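Local coordinates for Trp Repressor Binding Protein (Bacillus subtilis, PDB 1RLI) that is a putative FMN-containing oxidoreductase that probably draws reducing power from NAD(P)H, at residues D[141-144]-D[149-152]; D[75-80]-D[95-100]; D[16-21]-D[121-126]; D[134-139]-D[153-158]; D[23-28]-D[169-174]. All coordinates share one frame; numbering follows the deposited sequence.

Contact 1. Residues D[141-144]-D[149-152]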
# COMPACT_ATOMS: atom_id res chain seq x y z
N HIS D 141 -10.04 1.80 1.21
CA HIS D 141 -10.49 1.96 2.60
C HIS D 141 -11.74 2.83 2.68
O HIS D 141 -12.64 2.55 3.46
CB HIS D 141 -9.40 2.59 3.49
CG HIS D 141 -8.23 1.68 3.76
ND1 HIS D 141 -8.38 0.37 4.16
CD2 HIS D 141 -6.90 1.91 3.71
CE1 HIS D 141 -7.19 -0.18 4.34
NE2 HIS D 141 -6.27 0.74 4.07
N ILE D 142 -11.77 3.89 1.88
CA ILE D 142 -12.94 4.78 1.87
C ILE D 142 -14.20 3.99 1.48
O ILE D 142 -15.23 4.02 2.19
CB ILE D 142 -12.72 5.94 0.86
CG1 ILE D 142 -11.61 6.86 1.38
CG2 ILE D 142 -14.04 6.71 0.63
CD1 ILE D 142 -11.19 7.94 0.35
N PHE D 143 -14.15 3.28 0.36
CA PHE D 143 -15.32 2.54 -0.07
C PHE D 143 -15.71 1.44 0.91
O PHE D 143 -16.91 1.26 1.20
CB PHE D 143 -15.11 1.97 -1.49
CG PHE D 143 -14.84 3.02 -2.53
CD1 PHE D 143 -15.51 4.24 -2.49
CD2 PHE D 143 -13.92 2.80 -3.54
CE1 PHE D 143 -15.27 5.23 -3.44
CE2 PHE D 143 -13.67 3.79 -4.51
CZ PHE D 143 -14.34 5.00 -4.46
N HIS D 144 -14.72 0.72 1.44
CA HIS D 144 -15.00 -0.34 2.38
C HIS D 144 -15.70 0.21 3.62
O HIS D 144 -16.56 -0.45 4.19
CB HIS D 144 -13.73 -1.03 2.84
CG HIS D 144 -13.97 -2.12 3.84
ND1 HIS D 144 -14.46 -3.36 3.48
CD2 HIS D 144 -13.84 -2.14 5.18
CE1 HIS D 144 -14.61 -4.10 4.56
NE2 HIS D 144 -14.25 -3.38 5.61
N SER D 149 -18.94 -1.46 -2.94
CA SER D 149 -18.08 -2.39 -3.64
C SER D 149 -17.17 -1.64 -4.61
O SER D 149 -17.64 -0.91 -5.48
CB SER D 149 -18.91 -3.42 -4.41
OG SER D 149 -19.73 -4.15 -3.52
N PHE D 150 -15.87 -1.83 -4.47
CA PHE D 150 -14.87 -1.18 -5.31
C PHE D 150 -14.65 -2.15 -6.44
O PHE D 150 -13.88 -3.10 -6.30
CB PHE D 150 -13.57 -0.98 -4.50
CG PHE D 150 -12.57 -0.07 -5.15
CD1 PHE D 150 -12.85 0.58 -6.35
CD2 PHE D 150 -11.34 0.15 -4.54
CE1 PHE D 150 -11.88 1.45 -6.94
CE2 PHE D 150 -10.39 1.00 -5.10
CZ PHE D 150 -10.65 1.65 -6.30
N LYS D 151 -15.35 -1.89 -7.55
CA LYS D 151 -15.37 -2.75 -8.73
C LYS D 151 -14.22 -2.66 -9.72
O LYS D 151 -13.95 -3.62 -10.43
CB LYS D 151 -16.67 -2.53 -9.49
CG LYS D 151 -17.93 -2.87 -8.68
CD LYS D 151 -17.98 -4.36 -8.36
CE LYS D 151 -19.35 -4.75 -7.79
NZ LYS D 151 -19.40 -6.17 -7.36
N GLY D 152 -13.54 -1.52 -9.80
CA GLY D 152 -12.43 -1.43 -10.74
C GLY D 152 -11.89 -0.03 -10.80
O GLY D 152 -12.50 0.89 -10.26
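Phe-143 drives one edge of its ring into a face of Phe-150, a T-shaped (edge-to-face) pair with the ring planes at 72° and the centroids 4.9 Å apart. The leading atoms are CD2 and CE2. Phe-143 CD2 sits over the rim of the Phe-150 ring, 3.6 Å from Phe-150 CG, while Phe-143 CE2 follows further along the same face, 3.8 Å from Phe-150 CE1. Phe-150 holds its ring beside its own carbonyl carbon (chi1 -168°), which turns one face to the incoming edge. Around this tight centre most neighbours are apolar: Val-120 of the neighbouring strand touches both rings, Met-148 packs on Phe-143, and Ile-130 of the fourth subunit packs on Phe-150. The margin is looser. Ser-149 turns its CB away from the helix and is partly exposed, and the imidazole of His-144 leads off toward solvent. The pair closes the end of a beta-alpha-beta crossover of the flavodoxin-like fold, where helix 133-146 runs through a short turn into the edge strand 149-157. No hydrogen bond or charge joins the two segments, so the side-chain attraction between them is probably dispersion plus the slight polarity of aromatic C-H groups facing a pi cloud, which suits a buried, water-poor setting and is probably little affected by pH.

Contact 2. Residues D[75-80]-D[95-100]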
# COMPACT_ATOMS: atom_id res chain seq x y z
N LEU D 75 -21.16 4.58 -9.26
CA LEU D 75 -20.47 5.86 -9.11
C LEU D 75 -19.04 5.76 -9.61
O LEU D 75 -18.30 4.88 -9.16
CB LEU D 75 -20.43 6.30 -7.64
CG LEU D 75 -21.76 6.40 -6.88
CD1 LEU D 75 -21.46 6.94 -5.46
CD2 LEU D 75 -22.72 7.31 -7.62
N ILE D 76 -18.65 6.67 -10.51
CA ILE D 76 -17.28 6.71 -11.03
C ILE D 76 -16.60 7.98 -10.53
O ILE D 76 -17.02 9.09 -10.85
CB ILE D 76 -17.26 6.69 -12.58
CG1 ILE D 76 -17.90 5.39 -13.05
CG2 ILE D 76 -15.81 6.78 -13.08
CD1 ILE D 76 -18.09 5.27 -14.56
N PHE D 77 -15.56 7.81 -9.72
CA PHE D 77 -14.84 8.95 -9.17
C PHE D 77 -13.66 9.17 -10.08
O PHE D 77 -12.80 8.30 -10.19
CB PHE D 77 -14.37 8.62 -7.75
CG PHE D 77 -15.50 8.50 -6.78
CD1 PHE D 77 -15.92 9.61 -6.04
CD2 PHE D 77 -16.18 7.30 -6.63
CE1 PHE D 77 -17.01 9.50 -5.17
CE2 PHE D 77 -17.27 7.20 -5.77
CZ PHE D 77 -17.67 8.31 -5.04
N ALA D 78 -13.62 10.32 -10.73
CA ALA D 78 -12.55 10.63 -11.66
C ALA D 78 -11.71 11.77 -11.12
O ALA D 78 -12.23 12.83 -10.79
CB ALA D 78 -13.13 11.00 -13.03
N THR D 79 -10.40 11.57 -11.05
CA THR D 79 -9.57 12.63 -10.47
C THR D 79 -8.14 12.68 -10.95
O THR D 79 -7.56 11.67 -11.31
CB THR D 79 -9.47 12.46 -8.93
OG1 THR D 79 -8.70 13.53 -8.36
CG2 THR D 79 -8.74 11.12 -8.60
N PRO D 80 -7.55 13.88 -10.97
CA PRO D 80 -6.16 13.97 -11.38
C PRO D 80 -5.41 13.57 -10.11
O PRO D 80 -5.98 13.64 -9.01
CB PRO D 80 -5.97 15.45 -11.73
CG PRO D 80 -6.99 16.14 -10.90
CD PRO D 80 -8.19 15.21 -11.00
N ASP D 95 -14.52 14.31 2.24
CA ASP D 95 -14.42 14.61 3.67
C ASP D 95 -15.79 15.04 4.23
O ASP D 95 -16.10 14.75 5.39
CB ASP D 95 -13.42 15.74 3.96
CG ASP D 95 -11.95 15.30 3.93
OD1 ASP D 95 -11.66 14.09 3.82
OD2 ASP D 95 -11.09 16.20 4.04
N ARG D 96 -16.57 15.74 3.41
CA ARG D 96 -17.90 16.20 3.84
C ARG D 96 -18.90 15.06 4.02
O ARG D 96 -19.98 15.24 4.59
CB ARG D 96 -18.44 17.28 2.88
CG ARG D 96 -19.67 18.05 3.39
CD ARG D 96 -19.78 19.38 2.63
NE ARG D 96 -21.03 20.09 2.90
CZ ARG D 96 -21.26 21.33 2.48
NH1 ARG D 96 -20.33 21.98 1.79
NH2 ARG D 96 -22.44 21.91 2.73
N TRP D 97 -18.57 13.85 3.56
CA TRP D 97 -19.48 12.73 3.80
C TRP D 97 -19.62 12.56 5.32
O TRP D 97 -20.60 12.02 5.80
CB TRP D 97 -18.94 11.42 3.19
CG TRP D 97 -19.04 11.37 1.69
CD1 TRP D 97 -19.51 12.35 0.86
CD2 TRP D 97 -18.59 10.31 0.85
NE1 TRP D 97 -19.38 11.96 -0.45
CE2 TRP D 97 -18.82 10.71 -0.49
CE3 TRP D 97 -18.02 9.05 1.09
CZ2 TRP D 97 -18.48 9.91 -1.59
CZ3 TRP D 97 -17.68 8.25 -0.00
CH2 TRP D 97 -17.91 8.68 -1.33
N SER D 98 -18.62 13.02 6.08
CA SER D 98 -18.72 12.91 7.53
C SER D 98 -19.93 13.71 8.01
O SER D 98 -20.62 13.30 8.95
CB SER D 98 -17.45 13.44 8.21
OG SER D 98 -16.41 12.47 8.08
N GLN D 99 -20.16 14.85 7.37
CA GLN D 99 -21.30 15.71 7.71
C GLN D 99 -22.60 15.07 7.26
O GLN D 99 -23.58 15.05 7.98
CB GLN D 99 -21.17 17.08 7.04
CG GLN D 99 -20.28 18.07 7.77
CD GLN D 99 -20.07 19.36 6.97
OE1 GLN D 99 -21.02 19.97 6.43
NE2 GLN D 99 -18.82 19.79 6.91
N THR D 100 -22.60 14.55 6.04
CA THR D 100 -23.81 13.94 5.50
C THR D 100 -24.24 12.72 6.29
O THR D 100 -25.43 12.43 6.37
CB THR D 100 -23.59 13.60 4.02
OG1 THR D 100 -23.08 14.78 3.36
CG2 THR D 100 -24.87 13.17 3.37
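The rings of Phe-77 and Trp-97 come at each other from opposite directions, and neither lies flat on the other: their planes make 64°, an oblique meeting that is neither a stack nor a T-shape. On the indole, Phe-77 CZ sits at the edge, in plane with the ring, 3.7 Å from Trp-97 CH2; Phe-77 CE1 lies beside it, 3.9 Å from Trp-97 CZ2. Phe-143 packs against the Phe-77 ring with planes at about 40°, and Phe-93 makes an edge-to-face pair with Trp-97. The setting is the three-layer alpha/beta architecture of flavodoxin-like proteins. Strand 74-80 runs through the middle of the sheet, between strands 6-10 and 117-124, and the short helix 97-100 lies far from it. Phe-77 CA and Trp-97 CA are 14.3 Å apart, and the two side chains span that distance. In Trp-97, CG lies beside the backbone N (chi1 -73°), which sends the six-membered ring inward. Replacing Phe-77 by an alanine would probably open a gap at the edge of the indole, leaving Trp-97 CH2 and CZ2 without the ring that meets them and Phe-143 with one aromatic partner fewer. Further along the strand, Thr-79 OG1 receives the N-H of Ser-87 and donates to Pro-80 O at 2.8 Å, its approach tilted 19° from the carbonyl plane.

Contact 3. Residues D[16-21]-D[121-126]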
# COMPACT_ATOMS: atom_id res chain seq x y z
N GLY D 16 -11.57 18.52 -22.41
CA GLY D 16 -10.22 18.23 -22.84
C GLY D 16 -9.38 17.53 -21.79
O GLY D 16 -8.67 16.57 -22.09
N GLY D 17 -9.46 18.00 -20.55
CA GLY D 17 -8.68 17.39 -19.49
C GLY D 17 -8.63 15.88 -19.59
O GLY D 17 -9.59 15.25 -20.01
N ASN D 18 -7.50 15.30 -19.18
CA ASN D 18 -7.33 13.86 -19.25
C ASN D 18 -8.38 13.10 -18.47
O ASN D 18 -8.78 12.00 -18.85
CB ASN D 18 -5.94 13.48 -18.74
CG ASN D 18 -4.85 14.14 -19.54
OD1 ASN D 18 -4.85 14.08 -20.77
ND2 ASN D 18 -3.91 14.77 -18.85
N THR D 19 -8.81 13.68 -17.35
CA THR D 19 -9.81 13.07 -16.51
C THR D 19 -11.15 12.99 -17.24
O THR D 19 -11.82 11.96 -17.21
CB THR D 19 -9.96 13.87 -15.20
OG1 THR D 19 -8.78 13.69 -14.41
CG2 THR D 19 -11.16 13.40 -14.43
N ASP D 20 -11.53 14.08 -17.89
CA ASP D 20 -12.79 14.13 -18.63
C ASP D 20 -12.78 13.11 -19.75
O ASP D 20 -13.74 12.36 -19.95
CB ASP D 20 -13.02 15.51 -19.24
CG ASP D 20 -13.23 16.58 -18.20
OD1 ASP D 20 -14.11 17.44 -18.43
OD2 ASP D 20 -12.53 16.58 -17.17
N VAL D 21 -11.68 13.10 -20.50
CA VAL D 21 -11.51 12.19 -21.62
C VAL D 21 -11.63 10.73 -21.21
O VAL D 21 -12.39 9.98 -21.82
CB VAL D 21 -10.14 12.43 -22.30
CG1 VAL D 21 -9.89 11.36 -23.36
CG2 VAL D 21 -10.10 13.82 -22.94
N ILE D 121 -11.06 6.55 -11.63
CA ILE D 121 -10.23 6.86 -12.80
C ILE D 121 -9.29 7.95 -12.27
O ILE D 121 -9.77 9.00 -11.83
CB ILE D 121 -11.05 7.44 -13.98
CG1 ILE D 121 -12.00 6.37 -14.53
CG2 ILE D 121 -10.11 7.93 -15.07
CD1 ILE D 121 -12.97 6.89 -15.55
N ALA D 122 -7.98 7.71 -12.30
CA ALA D 122 -7.02 8.69 -11.80
C ALA D 122 -5.88 8.85 -12.81
O ALA D 122 -5.34 7.87 -13.33
CB ALA D 122 -6.46 8.24 -10.44
N VAL D 123 -5.53 10.09 -13.08
CA VAL D 123 -4.49 10.37 -14.05
C VAL D 123 -3.41 11.21 -13.41
O VAL D 123 -3.70 12.20 -12.77
CB VAL D 123 -5.07 11.16 -15.26
CG1 VAL D 123 -3.97 11.41 -16.29
CG2 VAL D 123 -6.22 10.39 -15.87
N GLY D 124 -2.15 10.80 -13.63
CA GLY D 124 -1.02 11.52 -13.07
C GLY D 124 0.16 11.49 -14.02
O GLY D 124 0.21 10.65 -14.92
N GLY D 125 1.12 12.40 -13.82
CA GLY D 125 2.27 12.44 -14.72
C GLY D 125 3.56 11.88 -14.15
O GLY D 125 4.61 11.94 -14.80
N ASP D 126 3.48 11.33 -12.95
CA ASP D 126 4.67 10.78 -12.29
C ASP D 126 4.49 9.28 -12.02
O ASP D 126 4.11 8.90 -10.92
CB ASP D 126 4.88 11.55 -10.98
CG ASP D 126 6.22 11.26 -10.31
OD1 ASP D 126 7.01 10.44 -10.83
OD2 ASP D 126 6.48 11.87 -9.25
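Val-123 overlaps the first turn of helix 18-27 with both of its methyl groups. CG1 presses on the aliphatic root of Asn-18, 3.8 Å from Asn-18 CB, and Val-123 CG2 comes more loosely to Thr-19, 4.4 Å from Thr-19 OG1. The valine chi1 of -178° puts CG1 anti to the backbone N and CG2 beside it, so that each methyl faces one of these consecutive helix residues. Asn-18 divides its labour: CB gives the valine an apolar surface, while the amide is used by the chain beyond. Its OD1 accepts the backbone N-H of Ile-164, and its ND2 makes weak bonds to Asp-163 OD1 and Arg-160 O, so the amide is held firmly at OD1 and only weakly at ND2. Gly-17 is the N-cap residue, and its carbonyl O takes the N-H of Val-21 at 3.0 Å. Gly-16, with phi at 100°, leaves no room for a CB beside the preceding carbonyl. This glycine-rich loop between the first strand and first helix corresponds to the one that holds the FMN phosphate in flavodoxin-like proteins, and it probably does so here; in this crystal a platinum ion lies about 4 Å from the Asn-18 side chain. Helix 18-27 thus rests on two parallel neighbours of the sheet, Thr-19 reaching across to Ala-78 and Pro-80 of strand 74-80 while Leu-22 covers Ile-121 and Val-123 of strand 117-124.

Contact 4. Residues D[134-139]-D[153-158]; sequences PLIQQF and YVLGEG
Ile-136 points its CB from the helix toward strand 149-157, and three carbons beyond it divide the strand residues between them. The CG2 branch settles over one face of the Tyr-153 ring, a CH-pi contact 4.0 Å from the ring centroid and only 16° off the normal; it lies nearest the rim at Tyr-153 CD2. The other branch starts with CG1, which slides past the tip of Leu-155 from the opposite direction, Ile-136 CG1 lying 4.1 Å from Leu-155 CD2. At the end, CD1 is folded back by a chi2 of -59°, which brings Ile-136 CD1 to the same side of the tyrosine ring, just outside the rim, 4.1 Å from Tyr-153 CG, while still touching Leu-155 CD2. Helix 133-146 and strand 149-157 are consecutive elements of a beta-alpha-beta crossover, and this contact seats the helix on the outermost strand of the flavodoxin-like sheet, beside Val-120 of the adjoining one. An alanine in place of Ile-136 removes CG1, CG2 and CD1, which would probably open a gap between helix and strand, with the tyrosine face and the Leu-155 methyls no longer covered from the helix side. The tyrosine ring is also anchored at its far end: its OH is hydrogen-bonded to the backbone O of Lys-129 of the fourth subunit. Leu-133 of that same subunit packs on both Ile-136 and Tyr-153.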
# COMPACT_ATOMS: atom_id res chain seq x y z
N PRO D 134 -0.84 3.99 -3.67
CA PRO D 134 -1.33 4.33 -2.33
C PRO D 134 -2.71 4.99 -2.43
O PRO D 134 -3.59 4.76 -1.59
CB PRO D 134 -0.28 5.29 -1.80
CG PRO D 134 0.98 4.69 -2.36
CD PRO D 134 0.58 4.37 -3.81
N LEU D 135 -2.90 5.82 -3.45
CA LEU D 135 -4.20 6.49 -3.60
C LEU D 135 -5.32 5.46 -3.85
O LEU D 135 -6.42 5.56 -3.32
CB LEU D 135 -4.16 7.51 -4.77
CG LEU D 135 -5.53 8.07 -5.20
CD1 LEU D 135 -6.24 8.77 -4.01
CD2 LEU D 135 -5.30 9.08 -6.36
N ILE D 136 -5.05 4.48 -4.69
CA ILE D 136 -6.05 3.46 -4.96
C ILE D 136 -6.35 2.71 -3.66
O ILE D 136 -7.50 2.40 -3.38
CB ILE D 136 -5.58 2.47 -6.06
CG1 ILE D 136 -5.38 3.25 -7.38
CG2 ILE D 136 -6.62 1.36 -6.28
CD1 ILE D 136 -6.65 3.97 -7.87
N GLN D 137 -5.33 2.45 -2.84
CA GLN D 137 -5.56 1.75 -1.58
C GLN D 137 -6.32 2.63 -0.59
O GLN D 137 -7.08 2.14 0.25
CB GLN D 137 -4.23 1.28 -0.98
CG GLN D 137 -3.53 0.26 -1.86
CD GLN D 137 -2.19 -0.16 -1.29
OE1 GLN D 137 -1.24 0.63 -1.26
NE2 GLN D 137 -2.10 -1.39 -0.83
N GLN D 138 -6.15 3.94 -0.71
CA GLN D 138 -6.87 4.86 0.14
C GLN D 138 -8.34 4.77 -0.28
O GLN D 138 -9.23 4.67 0.57
CB GLN D 138 -6.32 6.28 -0.08
CG GLN D 138 -6.84 7.34 0.86
CD GLN D 138 -6.08 8.65 0.64
OE1 GLN D 138 -6.21 9.28 -0.41
NE2 GLN D 138 -5.25 9.03 1.61
N PHE D 139 -8.60 4.78 -1.59
CA PHE D 139 -10.00 4.67 -2.07
C PHE D 139 -10.61 3.36 -1.58
O PHE D 139 -11.78 3.32 -1.21
CB PHE D 139 -10.08 4.74 -3.60
CG PHE D 139 -10.14 6.14 -4.15
CD1 PHE D 139 -11.21 6.98 -3.83
CD2 PHE D 139 -9.13 6.62 -4.99
CE1 PHE D 139 -11.29 8.28 -4.35
CE2 PHE D 139 -9.20 7.93 -5.52
CZ PHE D 139 -10.28 8.76 -5.20
N TYR D 153 -10.73 0.14 -11.44
CA TYR D 153 -10.13 1.46 -11.59
C TYR D 153 -9.22 1.47 -12.79
O TYR D 153 -8.93 0.43 -13.38
CB TYR D 153 -9.29 1.82 -10.35
CG TYR D 153 -8.12 0.88 -10.15
CD1 TYR D 153 -6.88 1.10 -10.77
CD2 TYR D 153 -8.29 -0.28 -9.38
CE1 TYR D 153 -5.84 0.17 -10.62
CE2 TYR D 153 -7.26 -1.20 -9.23
CZ TYR D 153 -6.05 -0.97 -9.84
OH TYR D 153 -5.06 -1.92 -9.66
N VAL D 154 -8.78 2.67 -13.15
CA VAL D 154 -7.84 2.86 -14.22
C VAL D 154 -6.83 3.92 -13.78
O VAL D 154 -7.22 4.98 -13.27
CB VAL D 154 -8.54 3.35 -15.53
CG1 VAL D 154 -7.48 3.59 -16.61
CG2 VAL D 154 -9.56 2.32 -16.00
N LEU D 155 -5.53 3.64 -13.92
CA LEU D 155 -4.50 4.63 -13.59
C LEU D 155 -3.93 5.01 -14.95
O LEU D 155 -3.41 4.16 -15.67
CB LEU D 155 -3.39 4.02 -12.72
CG LEU D 155 -3.73 3.86 -11.24
CD1 LEU D 155 -2.68 2.97 -10.57
CD2 LEU D 155 -3.76 5.23 -10.56
N GLY D 156 -4.05 6.29 -15.29
CA GLY D 156 -3.59 6.75 -16.59
C GLY D 156 -2.46 7.75 -16.47
O GLY D 156 -2.33 8.43 -15.46
N GLU D 157 -1.64 7.85 -17.51
CA GLU D 157 -0.50 8.75 -17.48
C GLU D 157 -0.74 10.00 -18.32
O GLU D 157 -1.14 9.92 -19.48
CB GLU D 157 0.74 7.99 -17.96
CG GLU D 157 2.05 8.73 -17.80
CD GLU D 157 3.23 7.79 -17.91
OE1 GLU D 157 3.27 7.00 -18.89
OE2 GLU D 157 4.10 7.83 -17.02
N GLY D 158 -0.50 11.17 -17.73
CA GLY D 158 -0.72 12.41 -18.43
C GLY D 158 -0.33 13.62 -17.61
O GLY D 158 -0.48 13.61 -16.38

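Contact 5. Residues D[23-28]-D[169-174]; sequences AEKAVQ and QALSAA
Lys-25, Ala-174 and Leu-171 bury the most surface here, and the lysine does so with its carbon chain. Its CB meets the methyl of Ala-174, 4.0 Å between the two CB atoms; Lys-25 CG lies 4.2 Å from Leu-171 CD2. Bends at chi2 and chi3 (-74° and -70°) curl the chain along the facing helix, where Lys-25 CE comes within 3.9 Å of Leu-171 O, a carbonyl also hydrogen-bonded to Ser-175 OG. Behind the lysine, small residues let the backbones close in. Ala-26 CA stands 3.2 Å from Ala-174 O in a C-H...O contact with an angle of 134° at the hydrogen, and the Ala-26 methyl touches that same oxygen. Alanines at these positions suit the short spacing, the axes of 23-27 and 169-174 approaching to 8.4 Å at an angle of 35°. Leu-22, a turn earlier, fills in against both Leu-171 and Ala-174. The two helices lie side by side on one face of the flavodoxin-like sheet: helix 18-27 sets Ala-23 and Val-27 on strand 6-10, while helix 168-175 covers the edge strand 149-157, with the Ala-170 methyl against Gly-156 and the Val-154 side chain against the carbonyl of Ala-170.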
# COMPACT_ATOMS: atom_id res chain seq x y z
N ALA D 23 -13.00 9.47 -18.56
CA ALA D 23 -14.33 9.19 -18.04
C ALA D 23 -15.32 8.95 -19.17
O ALA D 23 -16.16 8.05 -19.09
CB ALA D 23 -14.81 10.33 -17.17
N GLU D 24 -15.21 9.74 -20.23
CA GLU D 24 -16.11 9.58 -21.36
C GLU D 24 -15.97 8.20 -22.01
O GLU D 24 -16.96 7.63 -22.48
CB GLU D 24 -15.88 10.68 -22.40
CG GLU D 24 -16.88 10.67 -23.54
CD GLU D 24 -18.32 10.79 -23.06
OE1 GLU D 24 -18.60 11.65 -22.21
OE2 GLU D 24 -19.18 10.02 -23.55
N LYS D 25 -14.75 7.67 -22.04
CA LYS D 25 -14.50 6.35 -22.61
C LYS D 25 -15.21 5.29 -21.77
O LYS D 25 -15.76 4.31 -22.30
CB LYS D 25 -12.99 6.04 -22.63
CG LYS D 25 -12.15 7.06 -23.38
CD LYS D 25 -12.29 6.94 -24.89
CE LYS D 25 -11.65 5.66 -25.40
NZ LYS D 25 -11.60 5.60 -26.89
N ALA D 26 -15.21 5.50 -20.45
CA ALA D 26 -15.84 4.55 -19.55
C ALA D 26 -17.37 4.56 -19.61
O ALA D 26 -18.00 3.50 -19.57
CB ALA D 26 -15.37 4.80 -18.10
N VAL D 27 -17.97 5.75 -19.73
CA VAL D 27 -19.43 5.87 -19.76
C VAL D 27 -20.03 6.22 -21.11
O VAL D 27 -21.18 6.66 -21.18
CB VAL D 27 -19.93 6.94 -18.75
CG1 VAL D 27 -19.49 6.59 -17.34
CG2 VAL D 27 -19.42 8.31 -19.16
N GLN D 28 -19.25 6.05 -22.18
CA GLN D 28 -19.72 6.37 -23.53
C GLN D 28 -21.08 5.74 -23.85
O GLN D 28 -21.30 4.55 -23.63
CB GLN D 28 -18.68 5.89 -24.55
CG GLN D 28 -19.00 6.27 -25.98
CD GLN D 28 -17.92 5.81 -26.95
OE1 GLN D 28 -17.59 4.63 -27.02
NE2 GLN D 28 -17.36 6.76 -27.70
N GLN D 169 -3.00 2.07 -23.35
CA GLN D 169 -3.31 1.09 -22.31
C GLN D 169 -4.43 1.65 -21.42
O GLN D 169 -5.37 0.94 -21.06
CB GLN D 169 -2.08 0.81 -21.45
CG GLN D 169 -1.00 -0.02 -22.12
CD GLN D 169 0.25 -0.15 -21.27
OE1 GLN D 169 0.19 -0.59 -20.12
NE2 GLN D 169 1.39 0.24 -21.83
N ALA D 170 -4.34 2.93 -21.08
CA ALA D 170 -5.34 3.56 -20.22
C ALA D 170 -6.66 3.78 -20.96
O ALA D 170 -7.73 3.60 -20.39
CB ALA D 170 -4.82 4.91 -19.68
N LEU D 171 -6.58 4.17 -22.22
CA LEU D 171 -7.80 4.39 -22.99
C LEU D 171 -8.63 3.12 -23.13
O LEU D 171 -9.85 3.16 -23.00
CB LEU D 171 -7.48 4.95 -24.38
CG LEU D 171 -6.93 6.38 -24.45
CD1 LEU D 171 -6.53 6.70 -25.89
CD2 LEU D 171 -7.98 7.37 -23.97
N SER D 172 -7.98 1.99 -23.40
CA SER D 172 -8.71 0.73 -23.55
C SER D 172 -9.16 0.20 -22.21
O SER D 172 -10.19 -0.47 -22.11
CB SER D 172 -7.87 -0.32 -24.28
OG SER D 172 -6.64 -0.52 -23.63
N ALA D 173 -8.38 0.48 -21.17
CA ALA D 173 -8.73 0.05 -19.82
C ALA D 173 -10.00 0.79 -19.39
O ALA D 173 -10.88 0.22 -18.74
CB ALA D 173 -7.60 0.36 -18.86
N ALA D 174 -10.08 2.07 -19.73
CA ALA D 174 -11.25 2.87 -19.37
C ALA D 174 -12.49 2.39 -20.15
O ALA D 174 -13.59 2.31 -19.61
CB ALA D 174 -10.97 4.36 -19.64

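The sheet divides the five contacts. On one face contact 1 touches both contact 2 and contact 4, which do not touch each other: Phe-143 CE1 of contact 1 lies 3.6 Å from Phe-77 CE2 of contact 2, and contacts 1 and 4 share helix 133-146 and strand 149-157, their centres 12 Å apart. On the other face contacts 3 and 5 share helix 18-27, with centres 11 Å apart. The strands tie the faces together: Ala-122 O of contact 3 probably bonds Gly-156 N of contact 4 at 2.8 Å. Contact 3 lies at the probable FMN phosphate loop, although no flavin is bound; platinum lies about 4 Å from its Asn-18 side chain, against about 13 Å for Leu-155 in contact 4.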